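Local atomic coordinates of putative lipase/esterase (Lactobacillus plantarum WCFS1, PDB entry 3BXP), a protein that probably hydrolyses carboxylic esters, as a putative carboxylesterase of the alpha/beta-hydrolase clan whose natural substrate is not established. Residues 20-25 with 104-109; 56-61 with 66-71. All coordinates share one frame; numbering follows the deposited sequence.

Both interactions pack against the same central sheet, in which strands 16-23 and 67-72 are antiparallel neighbours, and their centres lie about 11 Å apart. Interaction 1 (20-25 with 104-109) is partly buried and sits toward the periphery, about 17 Å from the centre of the chain to its own centre; an aromatic stack and a bridging water hold it. Interaction 2 (56-61 with 66-71) is buried, about 11 Å from the chain centre, and consists of apolar helix-on-sheet packing without a hydrogen bond across it. H67 joins the two: its NE2 binds the backbone O of H105 and its ND1 meets the backbone N of L23.

Interaction 1. Residues 20-25 with 104-109; sequences AYWLDQ and HHVDCQ. With PGR (R-1,2-propanediol), chain L.
W22 and H104 lie face to face, their rings almost parallel. The planes of the imidazole and the indole five-membered ring differ by 3° and the centroids are 3.5 Å apart, with W22 CE2 and H104 CD2 the nearest atoms at 3.4 Å. The stack continues into a CH-pi contact, because H104 CB sits over the six-membered ring, 3.9 Å from its centroid. A20 CB covers the opposite face of the indole, toward its rim. V106 CG2 approaches obliquely, 3.8 Å from W22 CZ3. Although W22 NE1 and H104 NE2 come close in the stack, they are not bonded; the indole N-H goes instead to E5 OE1, which probably helps to hold the ring's rotation.

Farther along, Q25 bends at chi2 (-64°), which brings its amide alongside H105, NE2 3.6 Å from H105 CB, while Q25 CG meets H105 CD2 obliquely. Amide and imidazole planes are 75° apart, so the two groups do not stack. One water ties this end together: it donates to L23 O and H104 O and accepts from Q25 NE2, which also binds V33 O.

The contact fastens the connection between helix 101-104 and strand 106-107 to the end of strand 16-23. Strand 2-9 adjoins it through Q3 and E5 against H104, and I37 of strand 35-41 touches both W22 and V106.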
ATOM      1  N   ALA B  20     -13.393 -26.669  -9.304  1.00 21.77           N
ATOM      2  CA  ALA B  20     -14.253 -26.032  -8.307  1.00 21.43           C
ATOM      3  C   ALA B  20     -14.156 -26.729  -6.969  1.00 19.85           C
ATOM      4  O   ALA B  20     -14.115 -27.946  -6.863  1.00 23.51           O
ATOM      5  CB  ALA B  20     -15.708 -26.001  -8.750  1.00 20.69           C
ATOM      6  N   TYR B  21     -14.054 -25.900  -5.965  1.00 18.63           N
ATOM      7  CA  TYR B  21     -14.051 -26.378  -4.582  1.00 19.68           C
ATOM      8  C   TYR B  21     -15.275 -25.796  -3.893  1.00 19.08           C
ATOM      9  O   TYR B  21     -15.305 -24.613  -3.532  1.00 20.82           O
ATOM     10  CB  TYR B  21     -12.794 -25.907  -3.892  1.00 20.39           C
ATOM     11  CG  TYR B  21     -11.522 -26.354  -4.554  1.00 21.78           C
ATOM     12  CD1 TYR B  21     -10.968 -27.599  -4.275  1.00 28.86           C
ATOM     13  CD2 TYR B  21     -10.886 -25.539  -5.460  1.00 21.71           C
ATOM     14  CE1 TYR B  21      -9.786 -27.989  -4.874  1.00 25.75           C
ATOM     15  CE2 TYR B  21      -9.684 -25.934  -6.063  1.00 28.47           C
ATOM     16  CZ  TYR B  21      -9.155 -27.158  -5.745  1.00 30.06           C
ATOM     17  OH  TYR B  21      -7.976 -27.527  -6.341  1.00 35.99           O
ATOM     18  N   TRP B  22     -16.285 -26.655  -3.766  1.00 20.02           N
ATOM     19  CA  TRP B  22     -17.578 -26.273  -3.241  1.00 20.53           C
ATOM     20  C   TRP B  22     -17.610 -26.499  -1.765  1.00 21.91           C
ATOM     21  O   TRP B  22     -17.513 -27.624  -1.293  1.00 20.54           O
ATOM     22  CB  TRP B  22     -18.705 -27.055  -3.937  1.00 21.50           C
ATOM     23  CG  TRP B  22     -18.766 -26.972  -5.379  1.00 18.32           C
ATOM     24  CD1 TRP B  22     -18.646 -28.021  -6.277  1.00 22.22           C
ATOM     25  CD2 TRP B  22     -18.994 -25.790  -6.192  1.00 22.41           C
ATOM     26  NE1 TRP B  22     -18.784 -27.561  -7.557  1.00 22.25           N
ATOM     27  CE2 TRP B  22     -18.970 -26.203  -7.546  1.00 20.96           C
ATOM     28  CE3 TRP B  22     -19.193 -24.438  -5.907  1.00 21.74           C
ATOM     29  CZ2 TRP B  22     -19.172 -25.310  -8.604  1.00 20.00           C
ATOM     30  CZ3 TRP B  22     -19.354 -23.547  -6.960  1.00 18.49           C
ATOM     31  CH2 TRP B  22     -19.381 -23.993  -8.292  1.00 18.62           C
ATOM     32  N   LEU B  23     -17.729 -25.413  -1.026  1.00 20.26           N
ATOM     33  CA  LEU B  23     -17.883 -25.529   0.440  1.00 20.32           C
ATOM     34  C   LEU B  23     -19.209 -26.179   0.806  1.00 22.13           C
ATOM     35  O   LEU B  23     -20.251 -25.786   0.302  1.00 19.71           O
ATOM     36  CB  LEU B  23     -17.747 -24.135   1.075  1.00 21.75           C
ATOM     37  CG  LEU B  23     -17.578 -24.025   2.585  1.00 27.53           C
ATOM     38  CD1 LEU B  23     -16.384 -24.814   3.048  1.00 27.45           C
ATOM     39  CD2 LEU B  23     -17.446 -22.534   2.945  1.00 26.57           C
ATOM     40  N   ASP B  24     -19.164 -27.178   1.687  1.00 22.52           N
ATOM     41  CA  ASP B  24     -20.384 -27.769   2.239  1.00 21.87           C
ATOM     42  C   ASP B  24     -21.187 -26.793   3.100  1.00 18.50           C
ATOM     43  O   ASP B  24     -20.635 -25.861   3.783  1.00 16.70           O
ATOM     44  CB  ASP B  24     -20.098 -28.989   3.137  1.00 21.35           C
ATOM     45  CG  ASP B  24     -19.565 -30.189   2.371  1.00 31.89           C
ATOM     46  OD1 ASP B  24     -19.720 -30.232   1.147  1.00 30.44           O
ATOM     47  OD2 ASP B  24     -19.025 -31.104   3.030  1.00 27.99           O
ATOM     48  N   GLN B  25     -22.494 -27.028   3.079  1.00 17.10           N
ATOM     49  CA  GLN B  25     -23.424 -26.430   4.053  1.00 18.35           C
ATOM     50  C   GLN B  25     -23.195 -27.063   5.413  1.00 20.42           C
ATOM     51  O   GLN B  25     -22.704 -28.186   5.485  1.00 22.39           O
ATOM     52  CB  GLN B  25     -24.861 -26.644   3.579  1.00 20.83           C
ATOM     53  CG  GLN B  25     -25.203 -25.871   2.311  1.00 21.89           C
ATOM     54  CD  GLN B  25     -25.147 -24.400   2.523  1.00 17.79           C
ATOM     55  OE1 GLN B  25     -25.792 -23.871   3.458  1.00 22.84           O
ATOM     56  NE2 GLN B  25     -24.387 -23.698   1.688  1.00 19.51           N
ATOM     57  N   HIS B 104     -24.940 -25.567  -5.679  1.00 20.21           N
ATOM     58  CA  HIS B 104     -23.876 -25.515  -4.639  1.00 16.81           C
ATOM     59  C   HIS B 104     -23.952 -24.318  -3.726  1.00 20.45           C
ATOM     60  O   HIS B 104     -23.067 -24.113  -2.910  1.00 20.36           O
ATOM     61  CB  HIS B 104     -22.501 -25.581  -5.273  1.00 21.15           C
ATOM     62  CG  HIS B 104     -22.269 -26.865  -5.970  1.00 22.59           C
ATOM     63  ND1 HIS B 104     -22.153 -28.046  -5.265  1.00 24.82           N
ATOM     64  CD2 HIS B 104     -22.247 -27.192  -7.284  1.00 24.17           C
ATOM     65  CE1 HIS B 104     -22.033 -29.045  -6.123  1.00 26.53           C
ATOM     66  NE2 HIS B 104     -22.092 -28.555  -7.351  1.00 20.86           N
ATOM     67  N   HIS B 105     -24.996 -23.516  -3.927  1.00 18.16           N
ATOM     68  CA  HIS B 105     -25.374 -22.409  -3.019  1.00 19.46           C
ATOM     69  C   HIS B 105     -24.329 -21.331  -3.057  1.00 20.50           C
ATOM     70  O   HIS B 105     -23.557 -21.157  -2.156  1.00 19.47           O
ATOM     71  CB  HIS B 105     -25.577 -22.961  -1.618  1.00 17.71           C
ATOM     72  CG  HIS B 105     -26.419 -24.201  -1.586  1.00 17.90           C
ATOM     73  ND1 HIS B 105     -27.713 -24.249  -2.066  1.00 20.01           N
ATOM     74  CD2 HIS B 105     -26.132 -25.450  -1.147  1.00 23.76           C
ATOM     75  CE1 HIS B 105     -28.188 -25.475  -1.908  1.00 23.13           C
ATOM     76  NE2 HIS B 105     -27.245 -26.222  -1.347  1.00 23.77           N
ATOM     77  N   VAL B 106     -24.291 -20.637  -4.188  1.00 18.89           N
ATOM     78  CA  VAL B 106     -23.321 -19.614  -4.451  1.00 19.11           C
ATOM     79  C   VAL B 106     -23.997 -18.240  -4.472  1.00 19.67           C
ATOM     80  O   VAL B 106     -25.019 -18.049  -5.136  1.00 19.11           O
ATOM     81  CB  VAL B 106     -22.682 -19.799  -5.826  1.00 18.44           C
ATOM     82  CG1 VAL B 106     -21.540 -18.742  -6.033  1.00 17.70           C
ATOM     83  CG2 VAL B 106     -22.211 -21.276  -6.061  1.00 20.25           C
ATOM     84  N   ASP B 107     -23.449 -17.291  -3.717  1.00 18.35           N
ATOM     85  CA  ASP B 107     -23.997 -15.928  -3.733  1.00 20.29           C
ATOM     86  C   ASP B 107     -23.376 -15.224  -4.926  1.00 20.76           C
ATOM     87  O   ASP B 107     -22.204 -14.822  -4.902  1.00 20.01           O
ATOM     88  CB  ASP B 107     -23.661 -15.154  -2.451  1.00 20.51           C
ATOM     89  CG  ASP B 107     -24.303 -13.782  -2.377  1.00 22.13           C
ATOM     90  OD1 ASP B 107     -24.827 -13.239  -3.397  1.00 20.61           O
ATOM     91  OD2 ASP B 107     -24.306 -13.246  -1.224  1.00 25.07           O
ATOM     92  N   CYS B 108     -24.159 -15.089  -5.974  1.00 20.11           N
ATOM     93  CA  CYS B 108     -23.641 -14.474  -7.194  1.00 19.52           C
ATOM     94  C   CYS B 108     -23.573 -12.964  -7.170  1.00 18.76           C
ATOM     95  O   CYS B 108     -23.141 -12.348  -8.146  1.00 17.88           O
ATOM     96  CB  CYS B 108     -24.465 -14.921  -8.410  1.00 23.28           C
ATOM     97  SG  CYS B 108     -24.219 -16.698  -8.712  1.00 24.94           S
ATOM     98  N   GLN B 109     -24.016 -12.349  -6.090  1.00 19.83           N
ATOM     99  CA  GLN B 109     -23.733 -10.939  -5.864  1.00 19.96           C
ATOM    100  C   GLN B 109     -22.374 -10.692  -5.192  1.00 21.02           C
ATOM    101  O   GLN B 109     -21.980  -9.543  -5.000  1.00 19.69           O
ATOM    102  CB  GLN B 109     -24.825 -10.277  -5.016  1.00 18.06           C
ATOM    103  CG  GLN B 109     -26.258 -10.445  -5.622  1.00 19.36           C
ATOM    104  CD  GLN B 109     -26.343  -9.819  -6.996  1.00 26.41           C
ATOM    105  OE1 GLN B 109     -26.163  -8.623  -7.141  1.00 24.07           O
ATOM    106  NE2 GLN B 109     -26.598 -10.624  -8.005  1.00 23.32           N
TER
HETATM  107  C1  PGR L 281     -28.132 -17.843  -5.795  1.00 47.42           C
HETATM  108  C2  PGR L 281     -29.350 -18.719  -6.004  1.00 51.50           C
HETATM  109  C3  PGR L 281     -30.284 -18.567  -4.808  1.00 48.65           C
HETATM  110  O1  PGR L 281     -27.555 -18.424  -4.651  1.00 55.75           O
HETATM  111  O2  PGR L 281     -29.895 -18.314  -7.253  1.00 50.61           O
HETATM  112  O   HOH W   1     -22.786 -25.219  -0.321  1.00 23.25           O

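Interaction 2. Residues 56-61 with 66-71. With PGO (S-1,2-propanediol), chain J.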
ATOM      1  N   PRO B  56      -2.355 -22.939  -1.188  1.00 22.08           N
ATOM      2  CA  PRO B  56      -2.533 -22.439   0.192  1.00 22.13           C
ATOM      3  C   PRO B  56      -3.512 -21.267   0.329  1.00 19.72           C
ATOM      4  O   PRO B  56      -4.278 -21.202   1.269  1.00 21.77           O
ATOM      5  CB  PRO B  56      -1.133 -21.978   0.578  1.00 23.71           C
ATOM      6  CG  PRO B  56      -0.229 -22.666  -0.276  1.00 26.89           C
ATOM      7  CD  PRO B  56      -0.926 -23.014  -1.551  1.00 22.46           C
ATOM      8  N   ILE B  57      -3.452 -20.336  -0.611  1.00 20.61           N
ATOM      9  CA  ILE B  57      -4.395 -19.213  -0.640  1.00 21.15           C
ATOM     10  C   ILE B  57      -5.851 -19.714  -0.731  1.00 20.92           C
ATOM     11  O   ILE B  57      -6.708 -19.227   0.002  1.00 23.90           O
ATOM     12  CB  ILE B  57      -4.063 -18.288  -1.861  1.00 19.05           C
ATOM     13  CG1 ILE B  57      -2.717 -17.555  -1.616  1.00 26.09           C
ATOM     14  CG2 ILE B  57      -5.223 -17.312  -2.161  1.00 21.94           C
ATOM     15  CD1 ILE B  57      -2.176 -16.796  -2.845  1.00 26.23           C
ATOM     16  N   ALA B  58      -6.130 -20.678  -1.630  1.00 22.23           N
ATOM     17  CA  ALA B  58      -7.456 -21.277  -1.810  1.00 22.40           C
ATOM     18  C   ALA B  58      -7.931 -21.822  -0.503  1.00 22.76           C
ATOM     19  O   ALA B  58      -9.034 -21.553  -0.070  1.00 24.74           O
ATOM     20  CB  ALA B  58      -7.425 -22.375  -2.859  1.00 22.21           C
ATOM     21  N   THR B  59      -7.040 -22.546   0.141  1.00 21.75           N
ATOM     22  CA  THR B  59      -7.351 -23.200   1.447  1.00 23.01           C
ATOM     23  C   THR B  59      -7.737 -22.160   2.491  1.00 23.80           C
ATOM     24  O   THR B  59      -8.748 -22.284   3.191  1.00 24.85           O
ATOM     25  CB  THR B  59      -6.130 -24.051   1.911  1.00 25.48           C
ATOM     26  OG1 THR B  59      -5.863 -25.066   0.935  1.00 28.31           O
ATOM     27  CG2 THR B  59      -6.354 -24.706   3.300  1.00 24.36           C
ATOM     28  N   ARG B  60      -6.923 -21.118   2.585  1.00 23.93           N
ATOM     29  CA  ARG B  60      -7.128 -20.037   3.568  1.00 25.29           C
ATOM     30  C   ARG B  60      -8.455 -19.319   3.293  1.00 27.01           C
ATOM     31  O   ARG B  60      -9.232 -19.044   4.209  1.00 26.70           O
ATOM     32  CB  ARG B  60      -5.952 -19.053   3.515  1.00 27.18           C
ATOM     33  CG  ARG B  60      -6.007 -17.875   4.497  1.00 32.80           C
ATOM     34  CD  ARG B  60      -6.125 -18.334   5.925  1.00 36.83           C
ATOM     35  NE  ARG B  60      -6.519 -17.300   6.896  1.00 37.74           N
ATOM     36  CZ  ARG B  60      -7.762 -17.114   7.339  1.00 37.59           C
ATOM     37  NH1 ARG B  60      -8.764 -17.820   6.843  1.00 36.20           N
ATOM     38  NH2 ARG B  60      -8.016 -16.194   8.272  1.00 37.10           N
HETATM   39  N   MSE B  61      -8.721 -19.046   2.023  1.00 25.50           N
HETATM   40  CA  MSE B  61      -9.918 -18.260   1.650  1.00 25.94           C
HETATM   41  C   MSE B  61     -11.155 -19.072   1.973  1.00 25.73           C
HETATM   42  O   MSE B  61     -12.106 -18.558   2.562  1.00 27.03           O
HETATM   43  CB  MSE B  61      -9.900 -17.845   0.182  1.00 24.08           C
HETATM   44  CG  MSE B  61      -8.944 -16.678  -0.099  1.00 27.23           C
HETATM   45 SE   MSE B  61      -8.656 -15.170   1.125  0.75 31.03          SE
HETATM   46  CE  MSE B  61      -7.515 -16.007   2.452  1.00 50.43           C
HETATM   47  N   MSE B  66     -15.926 -19.297   2.018  1.00 21.89           N
HETATM   48  CA  MSE B  66     -16.119 -19.030   0.603  1.00 20.82           C
HETATM   49  C   MSE B  66     -15.895 -20.267  -0.225  1.00 20.40           C
HETATM   50  O   MSE B  66     -15.095 -21.141   0.117  1.00 20.63           O
HETATM   51  CB  MSE B  66     -15.132 -17.961   0.163  1.00 23.74           C
HETATM   52  CG  MSE B  66     -15.300 -16.684   0.933  1.00 27.27           C
HETATM   53 SE   MSE B  66     -13.984 -15.392   0.244  0.75 33.41          SE
HETATM   54  CE  MSE B  66     -13.105 -16.438  -0.673  1.00 14.30           C
ATOM     55  N   HIS B  67     -16.566 -20.305  -1.354  1.00 19.41           N
ATOM     56  CA  HIS B  67     -16.219 -21.283  -2.389  1.00 19.62           C
ATOM     57  C   HIS B  67     -14.985 -20.761  -3.155  1.00 19.38           C
ATOM     58  O   HIS B  67     -14.735 -19.549  -3.134  1.00 19.59           O
ATOM     59  CB  HIS B  67     -17.321 -21.358  -3.396  1.00 17.70           C
ATOM     60  CG  HIS B  67     -18.641 -21.797  -2.892  1.00 18.86           C
ATOM     61  ND1 HIS B  67     -18.866 -23.045  -2.356  1.00 19.48           N
ATOM     62  CD2 HIS B  67     -19.843 -21.170  -2.936  1.00 20.79           C
ATOM     63  CE1 HIS B  67     -20.161 -23.166  -2.098  1.00 20.77           C
ATOM     64  NE2 HIS B  67     -20.773 -22.047  -2.445  1.00 19.14           N
ATOM     65  N   THR B  68     -14.239 -21.671  -3.795  1.00 18.48           N
ATOM     66  CA  THR B  68     -13.204 -21.212  -4.709  1.00 18.33           C
ATOM     67  C   THR B  68     -13.211 -22.003  -5.975  1.00 21.73           C
ATOM     68  O   THR B  68     -13.530 -23.177  -5.991  1.00 19.91           O
ATOM     69  CB  THR B  68     -11.825 -21.207  -4.053  1.00 24.59           C
ATOM     70  OG1 THR B  68     -11.394 -22.544  -3.777  1.00 26.66           O
ATOM     71  CG2 THR B  68     -11.861 -20.376  -2.781  1.00 21.77           C
ATOM     72  N   VAL B  69     -12.857 -21.328  -7.067  1.00 19.34           N
ATOM     73  CA  VAL B  69     -12.695 -22.000  -8.387  1.00 21.46           C
ATOM     74  C   VAL B  69     -11.352 -21.553  -8.914  1.00 23.56           C
ATOM     75  O   VAL B  69     -11.048 -20.358  -8.889  1.00 21.76           O
ATOM     76  CB  VAL B  69     -13.816 -21.610  -9.406  1.00 20.00           C
ATOM     77  CG1 VAL B  69     -13.509 -22.101 -10.892  1.00 24.33           C
ATOM     78  CG2 VAL B  69     -15.227 -22.131  -8.948  1.00 21.33           C
ATOM     79  N   VAL B  70     -10.537 -22.495  -9.377  1.00 20.90           N
ATOM     80  CA  VAL B  70      -9.272 -22.150 -10.036  1.00 23.27           C
ATOM     81  C   VAL B  70      -9.453 -22.282 -11.518  1.00 21.80           C
ATOM     82  O   VAL B  70      -9.966 -23.298 -11.974  1.00 20.93           O
ATOM     83  CB  VAL B  70      -8.110 -23.047  -9.520  1.00 24.98           C
ATOM     84  CG1 VAL B  70      -6.809 -22.694 -10.289  1.00 20.86           C
ATOM     85  CG2 VAL B  70      -7.931 -22.872  -7.964  1.00 26.64           C
ATOM     86  N   LEU B  71      -9.105 -21.204 -12.233  1.00 18.87           N
ATOM     87  CA  LEU B  71      -9.287 -21.026 -13.676  1.00 18.42           C
ATOM     88  C   LEU B  71      -7.928 -21.076 -14.356  1.00 23.21           C
ATOM     89  O   LEU B  71      -7.123 -20.185 -14.191  1.00 21.46           O
ATOM     90  CB  LEU B  71      -9.971 -19.706 -13.984  1.00 20.58           C
ATOM     91  CG  LEU B  71      -9.855 -19.332 -15.496  1.00 18.43           C
ATOM     92  CD1 LEU B  71     -10.401 -20.373 -16.468  1.00 24.36           C
ATOM     93  CD2 LEU B  71     -10.513 -17.935 -15.640  1.00 22.52           C
TER
HETATM   94  C1  PGO J 279      -6.364 -26.252  -2.343  1.00 38.75           C
HETATM   95  C2  PGO J 279      -7.607 -26.756  -1.606  1.00 38.57           C
HETATM   96  C3  PGO J 279      -8.798 -25.831  -1.798  1.00 34.10           C
HETATM   97  O1  PGO J 279      -6.855 -25.672  -3.550  1.00 53.83           O
HETATM   98  O2  PGO J 279      -7.400 -26.850  -0.204  1.00 43.09           O
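A chi3 of only -11° in M66 turns the end of an otherwise extended chain (chi2 -179°) back toward M61, with the terminal methyl, CE, 3.6 Å from M61 CB. That methyl is modelled nearly eclipsed and on a too-short SE-CE bond, so its exact place, and the distance that depends on it, is doubtful. M61 is itself bent at chi2 and chi3, so its selenium end leads away from the strand and only the root of its side chain meets M66. Both residues are selenomethionines. They meet across the helix-to-strand connection of a beta-alpha-beta unit, in which strand 35-41, helix 54-63 and the parallel strand 67-72 follow one another as in the alpha/beta-hydrolase fold.

The backbone of M61 shares in the packing: its carbonyl O lies 3.9 Å from M66 CB. One helical turn earlier, A58 lies beside T68, whose side chain sets out toward the helix. A58 CB is 4.1 Å from T68 OG1, and A58 O is equally far from T68 CG2. The contact thus presents a small methyl to the threonine hydroxyl, and T68 OG1 is buried with no hydrogen-bonding partner in the model.

M38 of strand 35-41 touches both selenomethionines, while P260 and L264 of helix 258-269 pack on M61. On the other flank of the sheet, V69 and L71 lean on helix 85-99.

Near the helix, a propanediol, probably from the crystallisation liquor, rests its O1 3.4 Å from A58 CB. Its O2 shares a 2.6 Å hydrogen bond with T59 OG1, a hydroxyl also bonded to A55 O.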